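Local coordinates for protein TRAP dicarboxylate transporter, DctP subunit (Ochrobactrum anthropi, PDB 4P47) that probably binds a small organic acid or related solute in the periplasm and delivers it to a TRAP transporter, at residues P43-T46 with G47-K50; N213-A216 with N217-N220; Y270-K273 with V274-Q278; E277-A280 with T281-E285. All blocks are in the same frame, centred on the assembly; numbering follows the deposited sequence.

Interaction 1 (P43-T46 with G47-K50); sequences PQVT and GMEK
Glu-49 reaches back along its own helix over Val-45 and Thr-46, one turn earlier. Its CB sits 3.6 Å from both Val-45 O and Thr-46 O. With chi1 at -70°, CG lies beside the backbone N and comes within 3.3 Å of Val-45 O; the chain then runs on extended past that carbonyl. At the tip the carboxylate divides. Glu-49 OE2 rests 3.9 Å from Val-45 CG1, whereas Glu-49 OE1 accepts a bond from a water 3.1 Å away that also lies 2.9 Å from Thr-46 OG1, bridging the two side chains. Thr-46 OG1 is in addition bonded to His-42 O, so the hydroxyl is held from two quarters. The other methyl of Val-45, CG2, meets Met-48 SD at 4.2 Å, and the Met-48 side chain also lies against Gln-44 O. Beneath run four regular i to i+4 bonds, among them Glu-49 N to Val-45 O at 2.9 Å. This first turn belongs to helix 43-58, the crossover of a beta-alpha-beta unit between parallel strands 30-35 and 63-68: Met-48 and Glu-49 rest on Leu-67 of strand 63-68, while Pro-43 and Thr-46 pack against helix 254-288.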
loop_
_atom_site.group_PDB
_atom_site.type_symbol
_atom_site.label_atom_id
_atom_site.label_comp_id
_atom_site.label_asym_id
_atom_site.label_seq_id
_atom_site.Cartn_x
_atom_site.Cartn_y
_atom_site.Cartn_z
ATOM N N PRO A 43 7.753 -8.819 4.659
ATOM C CA PRO A 43 8.208 -7.574 5.296
ATOM C C PRO A 43 7.242 -6.982 6.346
ATOM O O PRO A 43 7.678 -6.386 7.332
ATOM C CB PRO A 43 8.412 -6.645 4.096
ATOM C CG PRO A 43 8.844 -7.588 2.995
ATOM C CD PRO A 43 7.975 -8.798 3.197
ATOM N N GLN A 44 5.948 -7.081 6.103
ATOM C CA GLN A 44 4.942 -6.673 7.071
ATOM C C GLN A 44 5.166 -7.341 8.427
ATOM O O GLN A 44 5.194 -6.676 9.467
ATOM C CB GLN A 44 3.561 -7.021 6.548
ATOM C CG GLN A 44 2.439 -6.632 7.479
ATOM C CD GLN A 44 1.126 -7.199 7.012
ATOM O OE1 GLN A 44 0.920 -8.412 7.036
ATOM N NE2 GLN A 44 0.235 -6.344 6.573
ATOM N N VAL A 45 5.319 -8.656 8.433
ATOM C CA VAL A 45 5.482 -9.367 9.689
ATOM C C VAL A 45 6.863 -9.125 10.283
ATOM O O VAL A 45 7.010 -9.060 11.501
ATOM C CB VAL A 45 5.152 -10.850 9.538
ATOM C CG1 VAL A 45 5.337 -11.562 10.855
ATOM C CG2 VAL A 45 3.725 -10.991 9.042
ATOM N N THR A 46 7.867 -8.936 9.445
ATOM C CA THR A 46 9.177 -8.572 9.952
ATOM C C THR A 46 9.084 -7.237 10.693
ATOM O O THR A 46 9.693 -7.068 11.746
ATOM C CB THR A 46 10.198 -8.567 8.811
ATOM O OG1 THR A 46 10.224 -9.883 8.247
ATOM C CG2 THR A 46 11.584 -8.217 9.320
ATOM N N GLY A 47 8.313 -6.305 10.159
ATOM C CA GLY A 47 8.081 -5.043 10.851
ATOM C C GLY A 47 7.334 -5.239 12.164
ATOM O O GLY A 47 7.657 -4.614 13.181
ATOM N N MET A 48 6.332 -6.108 12.159
ATOM C CA MET A 48 5.575 -6.401 13.375
ATOM C C MET A 48 6.464 -6.990 14.467
ATOM O O MET A 48 6.325 -6.666 15.642
ATOM C CB MET A 48 4.449 -7.379 13.068
ATOM C CG MET A 48 3.365 -6.769 12.188
ATOM S SD MET A 48 2.228 -7.983 11.496
ATOM C CE MET A 48 1.260 -8.379 12.960
ATOM N N GLU A 49 7.399 -7.844 14.070
ATOM C CA GLU A 49 8.327 -8.454 15.023
ATOM C C GLU A 49 9.268 -7.420 15.616
ATOM O O GLU A 49 9.541 -7.435 16.816
ATOM C CB GLU A 49 9.133 -9.572 14.336
ATOM C CG GLU A 49 8.274 -10.772 14.000
ATOM C CD GLU A 49 8.911 -11.729 13.011
ATOM O OE1 GLU A 49 9.888 -11.352 12.336
ATOM O OE2 GLU A 49 8.415 -12.870 12.914
ATOM N N LYS A 50 9.751 -6.498 14.787
ATOM C CA LYS A 50 10.574 -5.405 15.277
ATOM C C LYS A 50 9.791 -4.538 16.261
ATOM O O LYS A 50 10.297 -4.185 17.340
ATOM C CB LYS A 50 11.124 -4.559 14.124
ATOM C CG LYS A 50 11.965 -3.352 14.538
ATOM C CD LYS A 50 13.220 -3.696 15.305
ATOM C CE LYS A 50 14.146 -4.529 14.495
ATOM N NZ LYS A 50 15.438 -4.648 15.240
HETATM O O HOH W 1 8.859 -12.089 9.527
#

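Interaction 2 (N213-A216 with N217-N220); sequences NPNA and NIIN
The side-chain amides of Asn-213 and Asn-217 lie stacked, their planes just 4° apart, although the two side chains themselves cross at about a right angle. Asn-213 CB stands squarely over one face of the Asn-217 amide, 4.0 Å from Asn-217 CG. Pro-214 CD, 4.1 Å from Asn-217 CG, approaches the same side of that amide at a slant. The chi1 of -59° places Asn-217 CG beside its own backbone N and turns the group back over the residues that precede the helix. A third amide, that of Asn-220, meets a carbonyl: Ala-216 O stands above its plane, 3.2 Å from CG. That same oxygen accepts Asn-220 N at 2.9 Å along a nearly straight N-H (174°), with the donor in the carbonyl plane, the first regular helical bond here. Earlier links are less regular. Asn-217 N to Pro-214 O is long and weak, and Ile-218 N reaches Asn-215 O at 2.9 Å from well above the carbonyl plane; Ile-218 CB also leans on this oxygen at 3.3 Å. The geometry is that of a chain tightening from strand 210-213 through a short turn into helix 216-220. Asn-215 anchors the turn through Asn-153 of strand 141-156, Asn-213 ND2 is held by Gln-211, and Ile-218 packs on Leu-230 of strand 229-245 and on Ile-286 of helix 254-288.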
loop_
_atom_site.group_PDB
_atom_site.type_symbol
_atom_site.label_atom_id
_atom_site.label_comp_id
_atom_site.label_asym_id
_atom_site.label_seq_id
_atom_site.Cartn_x
_atom_site.Cartn_y
_atom_site.Cartn_z
ATOM N N ASN A 213 -0.874 -5.759 -9.630
ATOM C CA ASN A 213 -0.570 -6.161 -8.258
ATOM C C ASN A 213 0.875 -5.775 -7.961
ATOM O O ASN A 213 1.636 -5.451 -8.874
ATOM C CB ASN A 213 -0.741 -7.688 -8.028
ATOM C CG ASN A 213 -2.105 -8.066 -7.477
ATOM O OD1 ASN A 213 -2.576 -7.501 -6.490
ATOM N ND2 ASN A 213 -2.740 -9.045 -8.105
ATOM N N PRO A 214 1.270 -5.867 -6.688
ATOM C CA PRO A 214 2.703 -5.727 -6.379
ATOM C C PRO A 214 3.564 -6.813 -7.002
ATOM O O PRO A 214 3.078 -7.860 -7.430
ATOM C CB PRO A 214 2.751 -5.800 -4.849
ATOM C CG PRO A 214 1.353 -5.443 -4.401
ATOM C CD PRO A 214 0.470 -6.050 -5.466
ATOM N N ASN A 215 4.859 -6.547 -7.093
ATOM C CA ASN A 215 5.787 -7.484 -7.672
ATOM C C ASN A 215 5.843 -8.823 -6.936
ATOM O O ASN A 215 6.022 -9.860 -7.575
ATOM C CB ASN A 215 7.197 -6.887 -7.680
ATOM C CG ASN A 215 7.341 -5.718 -8.623
ATOM O OD1 ASN A 215 6.566 -5.557 -9.570
ATOM N ND2 ASN A 215 8.331 -4.870 -8.344
ATOM N N ALA A 216 5.690 -8.815 -5.608
ATOM C CA ALA A 216 5.878 -10.027 -4.826
ATOM C C ALA A 216 4.936 -11.103 -5.299
ATOM O O ALA A 216 5.297 -12.281 -5.303
ATOM C CB ALA A 216 5.662 -9.759 -3.350
ATOM N N ASN A 217 3.739 -10.714 -5.716
ATOM C CA ASN A 217 2.739 -11.675 -6.144
ATOM C C ASN A 217 3.203 -12.473 -7.350
ATOM O O ASN A 217 2.816 -13.626 -7.513
ATOM C CB ASN A 217 1.438 -10.955 -6.494
ATOM C CG ASN A 217 0.869 -10.169 -5.335
ATOM O OD1 ASN A 217 1.490 -9.237 -4.826
ATOM N ND2 ASN A 217 -0.351 -10.519 -4.932
ATOM N N ILE A 218 4.006 -11.867 -8.220
ATOM C CA ILE A 218 4.474 -12.555 -9.413
ATOM C C ILE A 218 5.260 -13.804 -9.021
ATOM O O ILE A 218 5.114 -14.867 -9.632
ATOM C CB ILE A 218 5.329 -11.620 -10.300
ATOM C CG1 ILE A 218 4.476 -10.449 -10.781
ATOM C CG2 ILE A 218 5.916 -12.391 -11.492
ATOM C CD1 ILE A 218 5.246 -9.290 -11.380
ATOM N N ILE A 219 6.102 -13.670 -8.003
ATOM C CA ILE A 219 6.843 -14.813 -7.494
ATOM C C ILE A 219 5.944 -15.735 -6.662
ATOM O O ILE A 219 5.903 -16.946 -6.915
ATOM C CB ILE A 219 8.051 -14.346 -6.681
ATOM C CG1 ILE A 219 9.059 -13.606 -7.585
ATOM C CG2 ILE A 219 8.679 -15.532 -5.948
ATOM C CD1 ILE A 219 9.702 -14.427 -8.673
ATOM N N ASN A 220 5.213 -15.186 -5.697
ATOM C CA ASN A 220 4.447 -16.007 -4.762
ATOM C C ASN A 220 3.402 -16.877 -5.454
ATOM O O ASN A 220 3.231 -18.052 -5.108
ATOM C CB ASN A 220 3.787 -15.129 -3.692
ATOM C CG ASN A 220 4.798 -14.322 -2.890
ATOM O OD1 ASN A 220 5.971 -14.685 -2.808
ATOM N ND2 ASN A 220 4.344 -13.229 -2.284
#

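Interaction 3 (Y270-K273 with V274-Q278); sequences YQRK and VSREQ
Tyr-270 carries its ring opposite the backbone N (chi1 167°), and Val-274 turns CG2 to the side of its own N; together these settings lay the methyl over one face of the ring. This is a CH-pi contact, Val-274 CG2 standing 4.0 Å from the centroid of the Tyr-270 ring, 16° off the normal and displaced toward the rim. The same methyl is 3.4 Å from Tyr-270 O, the oxygen that accepts the Val-274 N-H. On another side of the helix Arg-272 and Arg-276 share nearly the same torsions and stay extended from CG to NE, so they run side by side in one direction with their guanidinium planes 12° apart. Arg-272 CB sits over the centre of the Arg-276 guanidinium, 3.9 Å from CZ, and Arg-276 CD lies 3.4 Å from Arg-272 O. Ser-275 CB nestles 3.3 Å from Gln-271 O. Regular i to i+4 bonds of helix 254-288 set this spacing. Although Arg-272 NE and Arg-276 NH2 are 4.4 Å apart, Asp-121 forms salt bridges with both atoms, Asp-125 binds Arg-272 and Glu-148 binds Arg-276. The two arginines thus share Asp-121, and this carboxylate with Asp-125 and Glu-148 would offset their like charges.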
loop_
_atom_site.group_PDB
_atom_site.type_symbol
_atom_site.label_atom_id
_atom_site.label_comp_id
_atom_site.label_asym_id
_atom_site.label_seq_id
_atom_site.Cartn_x
_atom_site.Cartn_y
_atom_site.Cartn_z
ATOM N N TYR A 270 12.599 0.707 9.673
ATOM C CA TYR A 270 13.172 -0.607 9.479
ATOM C C TYR A 270 12.343 -1.437 8.493
ATOM O O TYR A 270 12.894 -2.107 7.617
ATOM C CB TYR A 270 13.246 -1.306 10.850
ATOM C CG TYR A 270 13.534 -2.778 10.845
ATOM C CD1 TYR A 270 14.828 -3.265 10.730
ATOM C CD2 TYR A 270 12.508 -3.682 10.993
ATOM C CE1 TYR A 270 15.078 -4.641 10.741
ATOM C CE2 TYR A 270 12.740 -5.022 11.012
ATOM C CZ TYR A 270 14.009 -5.505 10.884
ATOM O OH TYR A 270 14.187 -6.874 10.916
ATOM N N GLN A 271 11.027 -1.413 8.656
ATOM C CA GLN A 271 10.122 -2.201 7.817
ATOM C C GLN A 271 10.263 -1.779 6.346
ATOM O O GLN A 271 10.271 -2.612 5.431
ATOM C CB GLN A 271 8.669 -2.028 8.277
ATOM C CG GLN A 271 7.683 -2.954 7.584
ATOM C CD GLN A 271 7.212 -2.457 6.231
ATOM O OE1 GLN A 271 7.161 -1.264 5.972
ATOM N NE2 GLN A 271 6.838 -3.387 5.363
ATOM N N ARG A 272 10.376 -0.481 6.100
ATOM C CA ARG A 272 10.479 0.035 4.744
ATOM C C ARG A 272 11.798 -0.425 4.132
ATOM O O ARG A 272 11.843 -0.801 2.963
ATOM C CB ARG A 272 10.384 1.558 4.760
ATOM C CG ARG A 272 8.977 2.080 4.985
ATOM C CD ARG A 272 9.022 3.545 5.314
ATOM N NE ARG A 272 7.715 4.157 5.339
ATOM C CZ ARG A 272 7.508 5.424 5.698
ATOM N NH1 ARG A 272 8.510 6.159 6.171
ATOM N NH2 ARG A 272 6.297 5.953 5.640
ATOM N N LYS A 273 12.881 -0.416 4.902
ATOM C CA LYS A 273 14.152 -0.915 4.386
ATOM C C LYS A 273 14.078 -2.400 4.027
ATOM O O LYS A 273 14.572 -2.824 2.973
ATOM C CB LYS A 273 15.274 -0.695 5.394
ATOM C CG LYS A 273 15.793 0.712 5.412
ATOM C CD LYS A 273 16.752 0.902 6.580
ATOM C CE LYS A 273 17.722 -0.273 6.711
ATOM N NZ LYS A 273 18.353 -0.320 8.056
ATOM N N VAL A 274 13.462 -3.200 4.887
ATOM C CA VAL A 274 13.325 -4.620 4.636
ATOM C C VAL A 274 12.472 -4.841 3.391
ATOM O O VAL A 274 12.786 -5.677 2.533
ATOM C CB VAL A 274 12.692 -5.358 5.852
ATOM C CG1 VAL A 274 12.287 -6.774 5.490
ATOM C CG2 VAL A 274 13.664 -5.356 7.026
ATOM N N SER A 275 11.406 -4.072 3.282
ATOM C CA SER A 275 10.521 -4.192 2.141
ATOM C C SER A 275 11.266 -3.918 0.834
ATOM O O SER A 275 11.105 -4.607 -0.167
ATOM C CB SER A 275 9.375 -3.209 2.308
ATOM O OG SER A 275 8.480 -3.316 1.211
ATOM N N ARG A 276 12.068 -2.875 0.832
ATOM C CA ARG A 276 12.744 -2.483 -0.386
ATOM C C ARG A 276 13.872 -3.435 -0.752
ATOM O O ARG A 276 14.108 -3.687 -1.940
ATOM C CB ARG A 276 13.203 -1.024 -0.270
ATOM C CG ARG A 276 12.007 -0.077 -0.339
ATOM C CD ARG A 276 12.177 1.290 0.355
ATOM N NE ARG A 276 10.841 1.862 0.545
ATOM C CZ ARG A 276 10.555 3.015 1.146
ATOM N NH1 ARG A 276 11.514 3.785 1.628
ATOM N NH2 ARG A 276 9.306 3.406 1.267
ATOM N N GLU A 277 14.557 -4.000 0.236
ATOM C CA GLU A 277 15.544 -5.040 -0.032
ATOM C C GLU A 277 14.862 -6.246 -0.665
ATOM O O GLU A 277 15.359 -6.834 -1.637
ATOM C CB GLU A 277 16.217 -5.459 1.281
ATOM C CG GLU A 277 17.263 -4.473 1.762
ATOM C CD GLU A 277 17.630 -4.644 3.234
ATOM O OE1 GLU A 277 17.008 -5.481 3.924
ATOM O OE2 GLU A 277 18.542 -3.928 3.702
ATOM N N GLN A 278 13.726 -6.647 -0.122
ATOM C CA GLN A 278 13.021 -7.806 -0.648
ATOM C C GLN A 278 12.515 -7.526 -2.062
ATOM O O GLN A 278 12.522 -8.421 -2.912
ATOM C CB GLN A 278 11.852 -8.229 0.261
ATOM C CG GLN A 278 12.281 -8.904 1.555
ATOM C CD GLN A 278 11.203 -9.785 2.179
ATOM O OE1 GLN A 278 10.221 -10.162 1.531
ATOM N NE2 GLN A 278 11.389 -10.117 3.454
#

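Interaction 4 (E277-A280 with T281-E285); sequences EQDA and TALDE
Asp-279 and Leu-283 meet obliquely one helical turn apart, the carboxylate oxygen OD2 touching the methyl CD1 at 3.9 Å. Alongside, Ala-282 CB rests against two carbonyl oxygens, 3.5 Å from both Gln-278 O and Asp-279 O. Asp-284 folds back over the preceding turn, where its CG comes 3.2 Å from Ala-280 O, the oxygen that accepts Asp-284 N. Thr-281 turns OG1 to the side of its backbone N (chi1 -62°), and a water joins that end to the turn before: it donates to Glu-277 O at 2.8 Å and lies 3.0 Å from Thr-281 OG1. Glu-277 O accepts from this water and from Thr-281 N, the latter at a rather long 3.2 Å. All of this is ordinary alpha-helix, the later part of helix 254-288, consistent with the long helix that spans both lobes in TRAP solute-binding proteins. The predicted coiled coil ends at Ala-280, yet the i to i+4 bonds run on unbroken past it, Leu-283 N reaching Asp-279 O at 2.9 Å. Further out, Asn-215 ND2 bonds to Asp-279 OD1 and so steadies the carboxylate whose other oxygen meets Leu-283, while Gln-278 NE2 is tied to Gly-41 O.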
loop_
_atom_site.group_PDB
_atom_site.type_symbol
_atom_site.label_atom_id
_atom_site.label_comp_id
_atom_site.label_asym_id
_atom_site.label_seq_id
_atom_site.Cartn_x
_atom_site.Cartn_y
_atom_site.Cartn_z
ATOM N N GLU A 277 14.557 -4.000 0.236
ATOM C CA GLU A 277 15.544 -5.040 -0.032
ATOM C C GLU A 277 14.862 -6.246 -0.665
ATOM O O GLU A 277 15.359 -6.834 -1.637
ATOM C CB GLU A 277 16.217 -5.459 1.281
ATOM C CG GLU A 277 17.263 -4.473 1.762
ATOM C CD GLU A 277 17.630 -4.644 3.234
ATOM O OE1 GLU A 277 17.008 -5.481 3.924
ATOM O OE2 GLU A 277 18.542 -3.928 3.702
ATOM N N GLN A 278 13.726 -6.647 -0.122
ATOM C CA GLN A 278 13.021 -7.806 -0.648
ATOM C C GLN A 278 12.515 -7.526 -2.062
ATOM O O GLN A 278 12.522 -8.421 -2.912
ATOM C CB GLN A 278 11.852 -8.229 0.261
ATOM C CG GLN A 278 12.281 -8.904 1.555
ATOM C CD GLN A 278 11.203 -9.785 2.179
ATOM O OE1 GLN A 278 10.221 -10.162 1.531
ATOM N NE2 GLN A 278 11.389 -10.117 3.454
ATOM N N ASP A 279 12.063 -6.313 -2.339
ATOM C CA ASP A 279 11.558 -5.993 -3.668
ATOM C C ASP A 279 12.684 -6.037 -4.682
ATOM O O ASP A 279 12.488 -6.504 -5.816
ATOM C CB ASP A 279 10.864 -4.632 -3.697
ATOM C CG ASP A 279 10.208 -4.336 -5.039
ATOM O OD1 ASP A 279 9.348 -5.127 -5.475
ATOM O OD2 ASP A 279 10.562 -3.309 -5.655
ATOM N N ALA A 280 13.869 -5.564 -4.305
ATOM C CA ALA A 280 15.007 -5.616 -5.214
ATOM C C ALA A 280 15.315 -7.068 -5.576
ATOM O O ALA A 280 15.573 -7.393 -6.744
ATOM C CB ALA A 280 16.208 -4.967 -4.604
ATOM N N THR A 281 15.285 -7.955 -4.589
ATOM C CA THR A 281 15.573 -9.361 -4.821
ATOM C C THR A 281 14.471 -10.011 -5.654
ATOM O O THR A 281 14.738 -10.816 -6.537
ATOM C CB THR A 281 15.740 -10.084 -3.484
ATOM O OG1 THR A 281 16.857 -9.508 -2.809
ATOM C CG2 THR A 281 15.991 -11.562 -3.693
ATOM N N ALA A 282 13.226 -9.657 -5.398
ATOM C CA ALA A 282 12.113 -10.153 -6.190
ATOM C C ALA A 282 12.275 -9.804 -7.654
ATOM O O ALA A 282 12.022 -10.616 -8.532
ATOM C CB ALA A 282 10.816 -9.573 -5.681
ATOM N N LEU A 283 12.643 -8.558 -7.910
ATOM C CA LEU A 283 12.869 -8.136 -9.282
ATOM C C LEU A 283 14.034 -8.898 -9.923
ATOM O O LEU A 283 13.950 -9.276 -11.104
ATOM C CB LEU A 283 13.070 -6.634 -9.355
ATOM C CG LEU A 283 11.773 -5.848 -9.342
ATOM C CD1 LEU A 283 12.062 -4.388 -9.066
ATOM C CD2 LEU A 283 11.040 -6.029 -10.680
ATOM N N ASP A 284 15.094 -9.153 -9.160
ATOM C CA ASP A 284 16.178 -10.001 -9.651
ATOM C C ASP A 284 15.627 -11.351 -10.093
ATOM O O ASP A 284 15.950 -11.845 -11.187
ATOM C CB ASP A 284 17.212 -10.250 -8.541
ATOM C CG ASP A 284 18.003 -9.009 -8.149
ATOM O OD1 ASP A 284 18.181 -8.109 -8.998
ATOM O OD2 ASP A 284 18.487 -8.972 -6.991
ATOM N N GLU A 285 14.801 -11.948 -9.240
ATOM C CA GLU A 285 14.219 -13.252 -9.500
ATOM C C GLU A 285 13.298 -13.215 -10.703
ATOM O O GLU A 285 13.352 -14.086 -11.563
ATOM C CB GLU A 285 13.507 -13.758 -8.253
ATOM C CG GLU A 285 14.515 -14.047 -7.147
ATOM C CD GLU A 285 13.894 -14.246 -5.795
ATOM O OE1 GLU A 285 12.670 -14.053 -5.644
ATOM O OE2 GLU A 285 14.651 -14.609 -4.864
HETATM O O HOH W 2 18.112 -6.922 -2.086
#

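From the N terminus, interaction 1 comes first, on the opening turn of helix 43-58; interaction 2 follows at residues 213-220, where a strand gives way to a short helix. Interactions 3 and 4 come last on helix 254-288, overlapping at Glu-277 and Gln-278. Each joins consecutive residues, so none closes a long loop, and apart from that overlap they are in series without nesting. Helix 254-288 packs on crossover helix 43-58 first and on the turn after strand 210-213 later. Interaction 1 meets interaction 3 where Lys-50 lies against Tyr-270, and Pro-43 touches the shared Gln-278; interaction 2 meets interaction 4 where Ile-219 touches Glu-285. Interactions 1 and 2 stay about 7 Å apart at their nearest atoms.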